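Local atomic coordinates of trehalose monomycolate exporter MmpL3 (Mycobacterium tuberculosis, PDB entry 7NVH), a protein that probably exports trehalose monomycolate, the mycolic acid precursor of the mycobacterial outer envelope, as a membrane transporter related to RND permeases. Residues 31-36 with 223-228; 297-302 with 560-565; 426-431 with 690-695; 455-460 with 506-511. All coordinates share one frame; numbering follows the deposited sequence.

Contact 1 (31-36 with 223-228)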
loop_
_atom_site.group_PDB
_atom_site.type_symbol
_atom_site.label_atom_id
_atom_site.label_comp_id
_atom_site.label_asym_id
_atom_site.label_seq_id
_atom_site.Cartn_x
_atom_site.Cartn_y
_atom_site.Cartn_z
ATOM N N GLY A 31 4.062 -20.321 -1.766
ATOM C CA GLY A 31 4.026 -18.977 -1.223
ATOM C C GLY A 31 3.979 -18.897 0.283
ATOM O O GLY A 31 4.070 -17.796 0.834
ATOM N N LEU A 32 3.846 -20.037 0.963
ATOM C CA LEU A 32 3.825 -20.043 2.421
ATOM C C LEU A 32 5.134 -19.543 3.014
ATOM O O LEU A 32 5.159 -19.142 4.183
ATOM C CB LEU A 32 3.526 -21.451 2.932
ATOM C CG LEU A 32 2.086 -21.940 2.780
ATOM C CD1 LEU A 32 1.945 -23.353 3.317
ATOM C CD2 LEU A 32 1.125 -20.996 3.481
ATOM N N SER A 33 6.213 -19.553 2.238
ATOM C CA SER A 33 7.506 -19.047 2.669
ATOM C C SER A 33 7.673 -17.561 2.395
ATOM O O SER A 33 8.765 -17.025 2.607
ATOM C CB SER A 33 8.629 -19.826 1.984
ATOM O OG SER A 33 8.410 -21.221 2.078
ATOM N N LEU A 34 6.623 -16.886 1.918
ATOM C CA LEU A 34 6.752 -15.476 1.564
ATOM C C LEU A 34 7.063 -14.619 2.783
ATOM O O LEU A 34 7.863 -13.681 2.701
ATOM C CB LEU A 34 5.479 -14.983 0.881
ATOM C CG LEU A 34 5.530 -13.523 0.428
ATOM C CD1 LEU A 34 6.703 -13.303 -0.508
ATOM C CD2 LEU A 34 4.231 -13.115 -0.236
ATOM N N GLY A 35 6.444 -14.924 3.923
ATOM C CA GLY A 35 6.626 -14.108 5.111
ATOM C C GLY A 35 8.059 -14.014 5.587
ATOM O O GLY A 35 8.420 -13.038 6.251
ATOM N N LYS A 36 8.886 -15.011 5.272
ATOM C CA LYS A 36 10.285 -14.968 5.676
ATOM C C LYS A 36 11.105 -14.041 4.789
ATOM O O LYS A 36 12.008 -13.352 5.276
ATOM C CB LYS A 36 10.877 -16.377 5.657
ATOM C CG LYS A 36 10.221 -17.336 6.633
ATOM C CD LYS A 36 11.128 -18.515 6.943
ATOM C CE LYS A 36 11.115 -19.535 5.816
ATOM N NZ LYS A 36 10.003 -20.513 5.964
ATOM N N ILE A 223 3.145 -16.433 -6.496
ATOM C CA ILE A 223 3.840 -15.610 -7.482
ATOM C C ILE A 223 4.756 -14.609 -6.793
ATOM O O ILE A 223 5.889 -14.382 -7.230
ATOM C CB ILE A 223 2.827 -14.908 -8.405
ATOM C CG1 ILE A 223 2.258 -15.894 -9.423
ATOM C CG2 ILE A 223 3.474 -13.741 -9.123
ATOM C CD1 ILE A 223 0.982 -15.422 -10.076
ATOM N N MET A 224 4.278 -13.985 -5.714
ATOM C CA MET A 224 5.108 -13.031 -4.985
ATOM C C MET A 224 6.329 -13.710 -4.381
ATOM O O MET A 224 7.430 -13.149 -4.397
ATOM C CB MET A 224 4.288 -12.336 -3.902
ATOM C CG MET A 224 3.295 -11.337 -4.446
ATOM S SD MET A 224 4.036 -10.300 -5.717
ATOM C CE MET A 224 5.070 -9.232 -4.723
ATOM N N ARG A 225 6.154 -14.916 -3.838
ATOM C CA ARG A 225 7.298 -15.661 -3.327
ATOM C C ARG A 225 8.279 -15.988 -4.444
ATOM O O ARG A 225 9.497 -15.964 -4.239
ATOM C CB ARG A 225 6.828 -16.935 -2.631
ATOM C CG ARG A 225 7.945 -17.908 -2.310
ATOM C CD ARG A 225 8.847 -17.370 -1.221
ATOM N NE ARG A 225 9.955 -18.276 -0.945
ATOM C CZ ARG A 225 11.127 -18.231 -1.566
ATOM N NH1 ARG A 225 11.348 -17.318 -2.500
ATOM N NH2 ARG A 225 12.081 -19.097 -1.256
ATOM N N PHE A 226 7.765 -16.298 -5.635
ATOM C CA PHE A 226 8.646 -16.520 -6.776
ATOM C C PHE A 226 9.406 -15.251 -7.139
ATOM O O PHE A 226 10.587 -15.306 -7.499
ATOM C CB PHE A 226 7.845 -17.020 -7.975
ATOM C CG PHE A 226 8.688 -17.321 -9.176
ATOM C CD1 PHE A 226 9.654 -18.309 -9.129
ATOM C CD2 PHE A 226 8.521 -16.611 -10.351
ATOM C CE1 PHE A 226 10.432 -18.587 -10.230
ATOM C CE2 PHE A 226 9.297 -16.885 -11.455
ATOM C CZ PHE A 226 10.255 -17.874 -11.395
ATOM N N LEU A 227 8.742 -14.097 -7.061
ATOM C CA LEU A 227 9.399 -12.832 -7.370
ATOM C C LEU A 227 10.446 -12.473 -6.326
ATOM O O LEU A 227 11.425 -11.790 -6.642
ATOM C CB LEU A 227 8.366 -11.715 -7.485
ATOM C CG LEU A 227 7.597 -11.621 -8.800
ATOM C CD1 LEU A 227 6.504 -10.575 -8.701
ATOM C CD2 LEU A 227 8.537 -11.307 -9.947
ATOM N N ALA A 228 10.257 -12.915 -5.082
ATOM C CA ALA A 228 11.223 -12.646 -4.026
ATOM C C ALA A 228 12.533 -13.391 -4.224
ATOM O O ALA A 228 13.504 -13.097 -3.521
ATOM C CB ALA A 228 10.629 -13.003 -2.666
#
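The C-terminal part of helix 203-227, in the first half of an RND-like transporter fold, packs here against the turn that leads into the short helix 34-37; the closest CA pair, L34 and R225, is 4.9 Å apart. The apolar part rests on L34, whose CG lies anti to the backbone N (chi1 -178°), so that its two methyls divide the work. L34 CD2 meets M224 CB at 3.7 Å, the two side chains crossing obliquely. L34 CD1 lies over the helix backbone, 3.7 Å from R225 CA, and reaches the A228 methyl more loosely. M224 then bends at chi2 and chi3, its end leading away from L34; its side chain also touches A313 of helix 305-336.

The aliphatic part of R225 makes the second group of contacts. R225 CB packs 3.7 Å from G31 CA, where the glycine presents bare backbone. A bend at chi2 (69°) then carries the chain along the turn, with R225 CD 3.8 Å from S33 C. Within the turn, G31 O accepts L34 N, while S33 O bonds to ND1 of H37, the residue just beyond 31-36. At the guanidinium, S33 CB approaches the edge close to the plane, 3.6 Å from R225 NE.

Contact 2 (297-302 with 560-565)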
loop_
_atom_site.group_PDB
_atom_site.type_symbol
_atom_site.label_atom_id
_atom_site.label_comp_id
_atom_site.label_asym_id
_atom_site.label_seq_id
_atom_site.Cartn_x
_atom_site.Cartn_y
_atom_site.Cartn_z
ATOM N N ILE A 297 0.331 0.094 -13.715
ATOM C CA ILE A 297 1.619 -0.124 -14.365
ATOM C C ILE A 297 2.462 1.144 -14.333
ATOM O O ILE A 297 3.697 1.073 -14.348
ATOM C CB ILE A 297 1.426 -0.641 -15.800
ATOM C CG1 ILE A 297 2.718 -1.271 -16.318
ATOM C CG2 ILE A 297 0.978 0.475 -16.724
ATOM C CD1 ILE A 297 2.531 -2.097 -17.565
ATOM N N GLY A 298 1.826 2.315 -14.269
ATOM C CA GLY A 298 2.570 3.557 -14.189
ATOM C C GLY A 298 3.442 3.663 -12.958
ATOM O O GLY A 298 4.426 4.408 -12.967
ATOM N N LEU A 299 3.109 2.924 -11.898
ATOM C CA LEU A 299 3.943 2.910 -10.706
ATOM C C LEU A 299 5.310 2.292 -10.966
ATOM O O LEU A 299 6.215 2.460 -10.144
ATOM C CB LEU A 299 3.243 2.154 -9.579
ATOM C CG LEU A 299 1.843 2.634 -9.201
ATOM C CD1 LEU A 299 1.281 1.793 -8.070
ATOM C CD2 LEU A 299 1.865 4.101 -8.821
ATOM N N LEU A 300 5.478 1.580 -12.082
ATOM C CA LEU A 300 6.781 1.014 -12.408
ATOM C C LEU A 300 7.817 2.083 -12.717
ATOM O O LEU A 300 9.017 1.800 -12.650
ATOM C CB LEU A 300 6.658 0.059 -13.592
ATOM C CG LEU A 300 6.052 -1.302 -13.272
ATOM C CD1 LEU A 300 5.859 -2.109 -14.540
ATOM C CD2 LEU A 300 6.955 -2.032 -12.309
ATOM N N LEU A 301 7.386 3.294 -13.062
ATOM C CA LEU A 301 8.332 4.362 -13.357
ATOM C C LEU A 301 8.952 4.944 -12.094
ATOM O O LEU A 301 10.057 5.492 -12.147
ATOM C CB LEU A 301 7.640 5.464 -14.155
ATOM C CG LEU A 301 7.856 5.434 -15.667
ATOM C CD1 LEU A 301 7.354 4.131 -16.260
ATOM C CD2 LEU A 301 7.159 6.612 -16.305
ATOM N N PHE A 302 8.261 4.842 -10.965
ATOM C CA PHE A 302 8.774 5.408 -9.729
ATOM C C PHE A 302 9.962 4.590 -9.228
ATOM O O PHE A 302 9.960 3.360 -9.335
ATOM C CB PHE A 302 7.675 5.450 -8.673
ATOM C CG PHE A 302 6.533 6.350 -9.035
ATOM C CD1 PHE A 302 6.746 7.483 -9.796
ATOM C CD2 PHE A 302 5.247 6.056 -8.632
ATOM C CE1 PHE A 302 5.699 8.308 -10.134
ATOM C CE2 PHE A 302 4.198 6.880 -8.968
ATOM C CZ PHE A 302 4.425 8.005 -9.722
ATOM N N PRO A 560 4.217 13.827 -13.601
ATOM C CA PRO A 560 3.829 14.359 -14.917
ATOM C C PRO A 560 3.732 13.306 -16.005
ATOM O O PRO A 560 2.919 13.457 -16.923
ATOM C CB PRO A 560 4.939 15.371 -15.216
ATOM C CG PRO A 560 5.342 15.855 -13.889
ATOM C CD PRO A 560 5.252 14.669 -12.972
ATOM N N LEU A 561 4.531 12.246 -15.937
ATOM C CA LEU A 561 4.462 11.177 -16.923
ATOM C C LEU A 561 3.644 9.987 -16.449
ATOM O O LEU A 561 3.017 9.313 -17.273
ATOM C CB LEU A 561 5.875 10.718 -17.296
ATOM C CG LEU A 561 6.013 9.599 -18.323
ATOM C CD1 LEU A 561 5.299 9.980 -19.604
ATOM C CD2 LEU A 561 7.478 9.334 -18.601
ATOM N N MET A 562 3.614 9.725 -15.141
ATOM C CA MET A 562 2.771 8.652 -14.626
ATOM C C MET A 562 1.298 8.949 -14.863
ATOM O O MET A 562 0.526 8.050 -15.208
ATOM C CB MET A 562 3.032 8.433 -13.139
ATOM C CG MET A 562 2.616 7.062 -12.641
ATOM S SD MET A 562 0.894 6.979 -12.122
ATOM C CE MET A 562 0.880 8.177 -10.794
ATOM N N VAL A 563 0.886 10.205 -14.681
ATOM C CA VAL A 563 -0.504 10.571 -14.931
ATOM C C VAL A 563 -0.836 10.431 -16.409
ATOM O O VAL A 563 -1.918 9.961 -16.774
ATOM C CB VAL A 563 -0.783 11.993 -14.415
ATOM C CG1 VAL A 563 -2.171 12.443 -14.830
ATOM C CG2 VAL A 563 -0.642 12.039 -12.906
ATOM N N VAL A 564 0.085 10.837 -17.285
ATOM C CA VAL A 564 -0.145 10.696 -18.720
ATOM C C VAL A 564 -0.309 9.230 -19.092
ATOM O O VAL A 564 -1.208 8.868 -19.860
ATOM C CB VAL A 564 0.995 11.357 -19.515
ATOM C CG1 VAL A 564 0.898 10.989 -20.980
ATOM C CG2 VAL A 564 0.942 12.861 -19.349
ATOM N N ILE A 565 0.554 8.366 -18.560
ATOM C CA ILE A 565 0.438 6.937 -18.842
ATOM C C ILE A 565 -0.882 6.396 -18.310
ATOM O O ILE A 565 -1.595 5.656 -18.997
ATOM C CB ILE A 565 1.636 6.173 -18.254
ATOM C CG1 ILE A 565 2.903 6.478 -19.052
ATOM C CG2 ILE A 565 1.360 4.683 -18.230
ATOM C CD1 ILE A 565 4.162 5.931 -18.424
#
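The junction of two transmembrane helices, a 3-10 turn at 298-300 between helix 270-297 and helix 305-336, packs against the first turns of helix 559-577. Since 297-302 belongs to one MMPL family unit and 560-565 to the other, the contact joins the two halves of the RND-like chain. G298 and M562 are the closest backbone pair, with CA atoms 5.1 Å apart.

M562 fills the middle. Its CG is anti to the backbone N (chi1 -159°) and comes up to the bare backbone of G298, 3.2 Å from G298 O, a carbonyl that already accepts the N-H of L301 within the turn. From there the chain bends at chi2 and chi3. It crosses F302 at about a right angle: M562 CG lies 3.6 Å from F302 CZ, and CE folds back to 3.7 Å from the same CZ. The sulfur makes a Met-aromatic contact, SD being 5.3 Å from the F302 ring centroid and 55° off the normal, an oblique approach.

L301 forms a second cluster. Its CD2 meets L561 CD2 at 3.6 Å, the side chains crossing near a right angle, and meets I565 CD1 at 3.7 Å, tip to tip. Behind the turn, L299 reaches L629 and A632 of helix 624-654.

Between the two segments the chemistry is methyl, methylene, thioether and ring. Cohesion therefore comes from dispersion and shape fit, while the carbonyls of I297, G298 and L299 accept N-H groups within the turn, and those of L300 and, weakly, L301 turn to K308 and K558.

Contact 3 (426-431 with 690-695); sequences YLPPTN and FSDLVM
Y426 leaves the backbone with CG anti to its carbonyl carbon (chi1 -83°), and its CB packs against L693 CD1 at 3.8 Å. Beyond CG, one edge of the ring meets M695: CD2 lies 3.4 Å from M695 CG, and CE2 is almost as near to the same methylene. The Met sulfur sits at this edge too, with SD 5.1 Å from the Y426 ring centroid and 83° off the normal, an in-plane Met-aromatic contact. At the tip, the OH is hydrogen-bonded to T623 OG1, which anchors the far end of the ring outside the two segments.

The carbonyl of the same residue bonds to the start of a helix. L693 occupies the N-cap position of helix 694-726, and S691 OG accepts L693 N in an ST turn just before it, while also bonding to D180. Y426 O receives the N-H of V694, N to O 3.0 Å, with an N-H...O angle of 159° and the donor in the carbonyl plane; an amide of the first helical turn is thus satisfied by a distant loop. L693 CA adds a C-H...O contact to this oxygen at 3.5 Å.

Further along, the P428 ring lies obliquely across D692, with P428 CD 3.1 Å from D692 O. P428 also opens a type I beta turn that runs to N431. L427 points its CB away from 690-695, yet its end comes back near D692 O, and its side chain touches A172 and L173 of helix 166-174. L693, packed on L173 and T176, touches the bound lauryl maltose neopentyl glycol.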
loop_
_atom_site.group_PDB
_atom_site.type_symbol
_atom_site.label_atom_id
_atom_site.label_comp_id
_atom_site.label_asym_id
_atom_site.label_seq_id
_atom_site.Cartn_x
_atom_site.Cartn_y
_atom_site.Cartn_z
ATOM N N TYR A 426 3.181 5.616 13.831
ATOM C CA TYR A 426 2.268 4.950 12.916
ATOM C C TYR A 426 1.525 3.798 13.573
ATOM O O TYR A 426 0.734 3.126 12.904
ATOM C CB TYR A 426 3.026 4.454 11.685
ATOM C CG TYR A 426 3.223 5.520 10.633
ATOM C CD1 TYR A 426 3.403 6.848 10.988
ATOM C CD2 TYR A 426 3.228 5.199 9.286
ATOM C CE1 TYR A 426 3.582 7.824 10.033
ATOM C CE2 TYR A 426 3.404 6.170 8.324
ATOM C CZ TYR A 426 3.582 7.479 8.702
ATOM O OH TYR A 426 3.759 8.450 7.747
ATOM N N LEU A 427 1.759 3.559 14.832
ATOM C CA LEU A 427 1.151 2.607 15.740
ATOM C C LEU A 427 0.095 3.297 16.595
ATOM O O LEU A 427 0.186 4.503 16.844
ATOM C CB LEU A 427 2.217 1.982 16.644
ATOM C CG LEU A 427 3.243 1.103 15.934
ATOM C CD1 LEU A 427 4.408 0.795 16.853
ATOM C CD2 LEU A 427 2.594 -0.176 15.441
ATOM N N PRO A 428 -0.926 2.576 17.055
ATOM C CA PRO A 428 -1.956 3.218 17.861
ATOM C C PRO A 428 -1.376 3.710 19.170
ATOM O O PRO A 428 -0.396 3.144 19.687
ATOM C CB PRO A 428 -2.978 2.096 18.081
ATOM C CG PRO A 428 -2.188 0.855 17.966
ATOM C CD PRO A 428 -1.171 1.133 16.907
ATOM N N PRO A 429 -1.948 4.772 19.744
ATOM C CA PRO A 429 -1.389 5.333 20.986
ATOM C C PRO A 429 -1.424 4.383 22.171
ATOM O O PRO A 429 -0.911 4.741 23.237
ATOM C CB PRO A 429 -2.270 6.564 21.240
ATOM C CG PRO A 429 -2.855 6.890 19.906
ATOM C CD PRO A 429 -3.072 5.574 19.238
ATOM N N THR A 430 -2.008 3.195 22.028
ATOM C CA THR A 430 -2.078 2.211 23.100
ATOM C C THR A 430 -1.301 0.948 22.748
ATOM O O THR A 430 -1.651 -0.148 23.189
ATOM C CB THR A 430 -3.531 1.869 23.420
ATOM O OG1 THR A 430 -4.144 1.270 22.273
ATOM C CG2 THR A 430 -4.299 3.125 23.792
ATOM N N ASN A 431 -0.237 1.086 21.957
ATOM C CA ASN A 431 0.465 -0.076 21.428
ATOM C C ASN A 431 1.351 -0.771 22.451
ATOM O O ASN A 431 1.714 -1.932 22.234
ATOM C CB ASN A 431 1.313 0.325 20.223
ATOM C CG ASN A 431 1.711 -0.860 19.379
ATOM O OD1 ASN A 431 2.886 -1.058 19.084
ATOM N ND2 ASN A 431 0.731 -1.662 18.990
ATOM N N PHE A 690 -9.546 -1.294 10.558
ATOM C CA PHE A 690 -9.313 -1.482 11.982
ATOM C C PHE A 690 -7.891 -1.927 12.294
ATOM O O PHE A 690 -7.628 -2.370 13.416
ATOM C CB PHE A 690 -10.309 -2.497 12.543
ATOM C CG PHE A 690 -11.718 -1.992 12.597
ATOM C CD1 PHE A 690 -11.978 -0.635 12.651
ATOM C CD2 PHE A 690 -12.783 -2.871 12.591
ATOM C CE1 PHE A 690 -13.272 -0.164 12.701
ATOM C CE2 PHE A 690 -14.080 -2.407 12.640
ATOM C CZ PHE A 690 -14.324 -1.052 12.696
ATOM N N SER A 691 -6.978 -1.820 11.332
ATOM C CA SER A 691 -5.600 -2.236 11.522
ATOM C C SER A 691 -4.911 -1.363 12.568
ATOM O O SER A 691 -5.402 -0.302 12.963
ATOM C CB SER A 691 -4.837 -2.165 10.203
ATOM O OG SER A 691 -3.458 -2.414 10.401
ATOM N N ASP A 692 -3.752 -1.831 13.022
ATOM C CA ASP A 692 -2.924 -1.089 13.960
ATOM C C ASP A 692 -1.809 -0.315 13.273
ATOM O O ASP A 692 -0.952 0.246 13.957
ATOM C CB ASP A 692 -2.330 -2.037 15.004
ATOM C CG ASP A 692 -3.379 -2.902 15.666
ATOM O OD1 ASP A 692 -3.552 -4.061 15.238
ATOM O OD2 ASP A 692 -4.033 -2.423 16.616
ATOM N N LEU A 693 -1.791 -0.284 11.947
ATOM C CA LEU A 693 -0.811 0.479 11.187
ATOM C C LEU A 693 -1.547 1.561 10.410
ATOM O O LEU A 693 -2.443 1.255 9.618
ATOM C CB LEU A 693 -0.022 -0.431 10.248
ATOM C CG LEU A 693 1.045 0.227 9.378
ATOM C CD1 LEU A 693 1.964 1.086 10.219
ATOM C CD2 LEU A 693 1.837 -0.834 8.643
ATOM N N VAL A 694 -1.160 2.819 10.632
ATOM C CA VAL A 694 -1.880 3.938 10.030
ATOM C C VAL A 694 -1.814 3.866 8.510
ATOM O O VAL A 694 -2.784 4.192 7.818
ATOM C CB VAL A 694 -1.332 5.273 10.565
ATOM C CG1 VAL A 694 -2.000 6.442 9.871
ATOM C CG2 VAL A 694 -1.546 5.361 12.062
ATOM N N MET A 695 -0.675 3.425 7.971
ATOM C CA MET A 695 -0.520 3.290 6.525
ATOM C C MET A 695 -1.628 2.433 5.929
ATOM O O MET A 695 -2.343 2.856 5.009
ATOM C CB MET A 695 0.839 2.659 6.226
ATOM C CG MET A 695 2.027 3.513 6.582
ATOM S SD MET A 695 3.577 2.647 6.279
ATOM C CE MET A 695 3.608 2.606 4.499
#

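Contact 4 (455-460 with 506-511)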
loop_
_atom_site.group_PDB
_atom_site.type_symbol
_atom_site.label_atom_id
_atom_site.label_comp_id
_atom_site.label_asym_id
_atom_site.label_seq_id
_atom_site.Cartn_x
_atom_site.Cartn_y
_atom_site.Cartn_z
ATOM N N VAL A 455 28.898 14.240 3.321
ATOM C CA VAL A 455 29.873 13.210 2.988
ATOM C C VAL A 455 30.932 13.836 2.092
ATOM O O VAL A 455 30.705 14.053 0.899
ATOM C CB VAL A 455 29.210 12.005 2.315
ATOM C CG1 VAL A 455 30.218 10.897 2.114
ATOM C CG2 VAL A 455 28.056 11.516 3.157
ATOM N N ILE A 456 32.095 14.114 2.667
ATOM C CA ILE A 456 33.219 14.713 1.961
ATOM C C ILE A 456 34.010 13.593 1.305
ATOM O O ILE A 456 34.326 12.590 1.955
ATOM C CB ILE A 456 34.098 15.524 2.925
ATOM C CG1 ILE A 456 33.296 16.681 3.518
ATOM C CG2 ILE A 456 35.341 16.034 2.229
ATOM C CD1 ILE A 456 33.863 17.207 4.809
ATOM N N GLN A 457 34.333 13.753 0.023
ATOM C CA GLN A 457 34.885 12.658 -0.765
ATOM C C GLN A 457 35.724 13.207 -1.907
ATOM O O GLN A 457 35.179 13.774 -2.856
ATOM C CB GLN A 457 33.759 11.781 -1.311
ATOM C CG GLN A 457 34.213 10.551 -2.048
ATOM C CD GLN A 457 33.045 9.711 -2.500
ATOM O OE1 GLN A 457 31.890 10.082 -2.299
ATOM N NE2 GLN A 457 33.335 8.569 -3.109
ATOM N N THR A 458 37.039 13.029 -1.823
ATOM C CA THR A 458 37.917 13.448 -2.906
ATOM C C THR A 458 37.650 12.629 -4.159
ATOM O O THR A 458 37.394 11.424 -4.092
ATOM C CB THR A 458 39.383 13.296 -2.509
ATOM O OG1 THR A 458 39.572 12.039 -1.852
ATOM C CG2 THR A 458 39.808 14.415 -1.587
ATOM N N SER A 459 37.719 13.290 -5.314
ATOM C CA SER A 459 37.556 12.595 -6.584
ATOM C C SER A 459 38.793 11.793 -6.970
ATOM O O SER A 459 38.705 10.922 -7.840
ATOM C CB SER A 459 37.217 13.601 -7.683
ATOM O OG SER A 459 38.252 14.557 -7.830
ATOM N N ASN A 460 39.938 12.067 -6.345
ATOM C CA ASN A 460 41.165 11.335 -6.631
ATOM C C ASN A 460 41.210 9.997 -5.903
ATOM O O ASN A 460 41.970 9.110 -6.304
ATOM C CB ASN A 460 42.368 12.194 -6.225
ATOM C CG ASN A 460 43.704 11.619 -6.674
ATOM O OD1 ASN A 460 43.781 10.555 -7.280
ATOM N ND2 ASN A 460 44.776 12.334 -6.360
ATOM N N PRO A 506 40.376 6.495 3.923
ATOM C CA PRO A 506 40.843 7.859 4.193
ATOM C C PRO A 506 40.362 8.888 3.186
ATOM O O PRO A 506 40.579 10.086 3.404
ATOM C CB PRO A 506 42.369 7.714 4.145
ATOM C CG PRO A 506 42.590 6.606 3.187
ATOM C CD PRO A 506 41.451 5.639 3.395
ATOM N N SER A 507 39.722 8.468 2.099
ATOM C CA SER A 507 39.238 9.394 1.087
ATOM C C SER A 507 37.785 9.791 1.290
ATOM O O SER A 507 37.265 10.590 0.507
ATOM C CB SER A 507 39.403 8.789 -0.308
ATOM O OG SER A 507 38.348 7.891 -0.597
ATOM N N VAL A 508 37.112 9.255 2.303
ATOM C CA VAL A 508 35.736 9.623 2.612
ATOM C C VAL A 508 35.658 9.979 4.086
ATOM O O VAL A 508 36.028 9.168 4.944
ATOM C CB VAL A 508 34.744 8.498 2.284
ATOM C CG1 VAL A 508 33.324 9.000 2.423
ATOM C CG2 VAL A 508 34.982 7.967 0.886
ATOM N N ARG A 509 35.183 11.185 4.382
ATOM C CA ARG A 509 34.889 11.611 5.740
ATOM C C ARG A 509 33.501 12.225 5.763
ATOM O O ARG A 509 33.112 12.923 4.825
ATOM C CB ARG A 509 35.917 12.618 6.254
ATOM C CG ARG A 509 37.352 12.181 6.066
ATOM C CD ARG A 509 37.939 11.665 7.361
ATOM N NE ARG A 509 38.343 12.746 8.250
ATOM C CZ ARG A 509 39.515 13.365 8.183
ATOM N NH1 ARG A 509 40.399 13.016 7.261
ATOM N NH2 ARG A 509 39.802 14.337 9.034
ATOM N N VAL A 510 32.753 11.961 6.828
ATOM C CA VAL A 510 31.375 12.418 6.943
ATOM C C VAL A 510 31.198 13.171 8.254
ATOM O O VAL A 510 31.649 12.712 9.310
ATOM C CB VAL A 510 30.378 11.248 6.818
ATOM C CG1 VAL A 510 30.597 10.233 7.899
ATOM C CG2 VAL A 510 28.955 11.758 6.882
ATOM N N LEU A 511 30.581 14.346 8.174
ATOM C CA LEU A 511 30.190 15.156 9.317
ATOM C C LEU A 511 28.677 15.091 9.470
ATOM O O LEU A 511 27.966 14.664 8.562
ATOM C CB LEU A 511 30.641 16.607 9.136
ATOM C CG LEU A 511 32.058 16.841 8.617
ATOM C CD1 LEU A 511 32.321 18.324 8.465
ATOM C CD2 LEU A 511 33.082 16.213 9.535
#
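At the tight end of this contact, strands 451-457 and 508-514 pair antiparallel as the two inner strands of a four-stranded sheet, in what is consistent with the second periplasmic domain of an RND-type transporter. The short strand axes approach to 4.6 Å. I456 and R509 form the hydrogen-bonded pair: I456 N gives to R509 O at 2.7 Å, nearly along the C=O axis (172°), and R509 N returns a bond to I456 O at 2.9 Å. V455 faces V510 and Q457 faces V508 as non-hydrogen-bonded pairs.

On the face of the valines the methyls interlock obliquely. V455 CG1 meets V508 CG1 at 3.7 Å, while its other branch, CG2, meets V510 CG2 at 3.8 Å. Helix 49-61 covers this face, with A53 on V455 and Y61 on V510. I456 CD1 reaches L511 CD1 at 4.1 Å. On the reverse face, I469 and I472 of helix 466-476 pack on I456.

The pairing slackens toward T458. Its N makes only a weak, 3.4 Å bond to S507 O, and T458 OG1 instead bonds to Q462 O. Q457 extends alongside V508, CG 4.0 Å from V508 CG2, at a partly exposed position. R509 likewise leads its end away from strand 451-457 to a salt bridge with E495.

The backbone bonds of I456 and R509 thus run between the strands, whereas V455, Q457 and V510 direct theirs outward to L540, T538 and R496. Valine methyls supply the apolar packing on one face, and at the margin the E495 carboxylate balances the guanidinium charge and probably holds that side chain in place.

In the fold
Contacts 1, 2 and 3 sit 15 to 17 Å from the centre of the chain, whereas contact 4 lies far out, about 38 Å from it. Contacts 2 and 3 are on opposite sides of that centre, 30 Å between their own centres, and their segments alternate along the sequence; contact 2 bridges the two MMPL ranges, while contact 3 stays within the second. Contact 1 closes before the others open; its nearest atoms come to about 9 Å from those of contact 2. The bound detergent provides a common reference: the side chain of L693 in contact 3 is about 4 Å away, V455 in contact 4 about 11 Å and L34 in contact 1 about 12 Å.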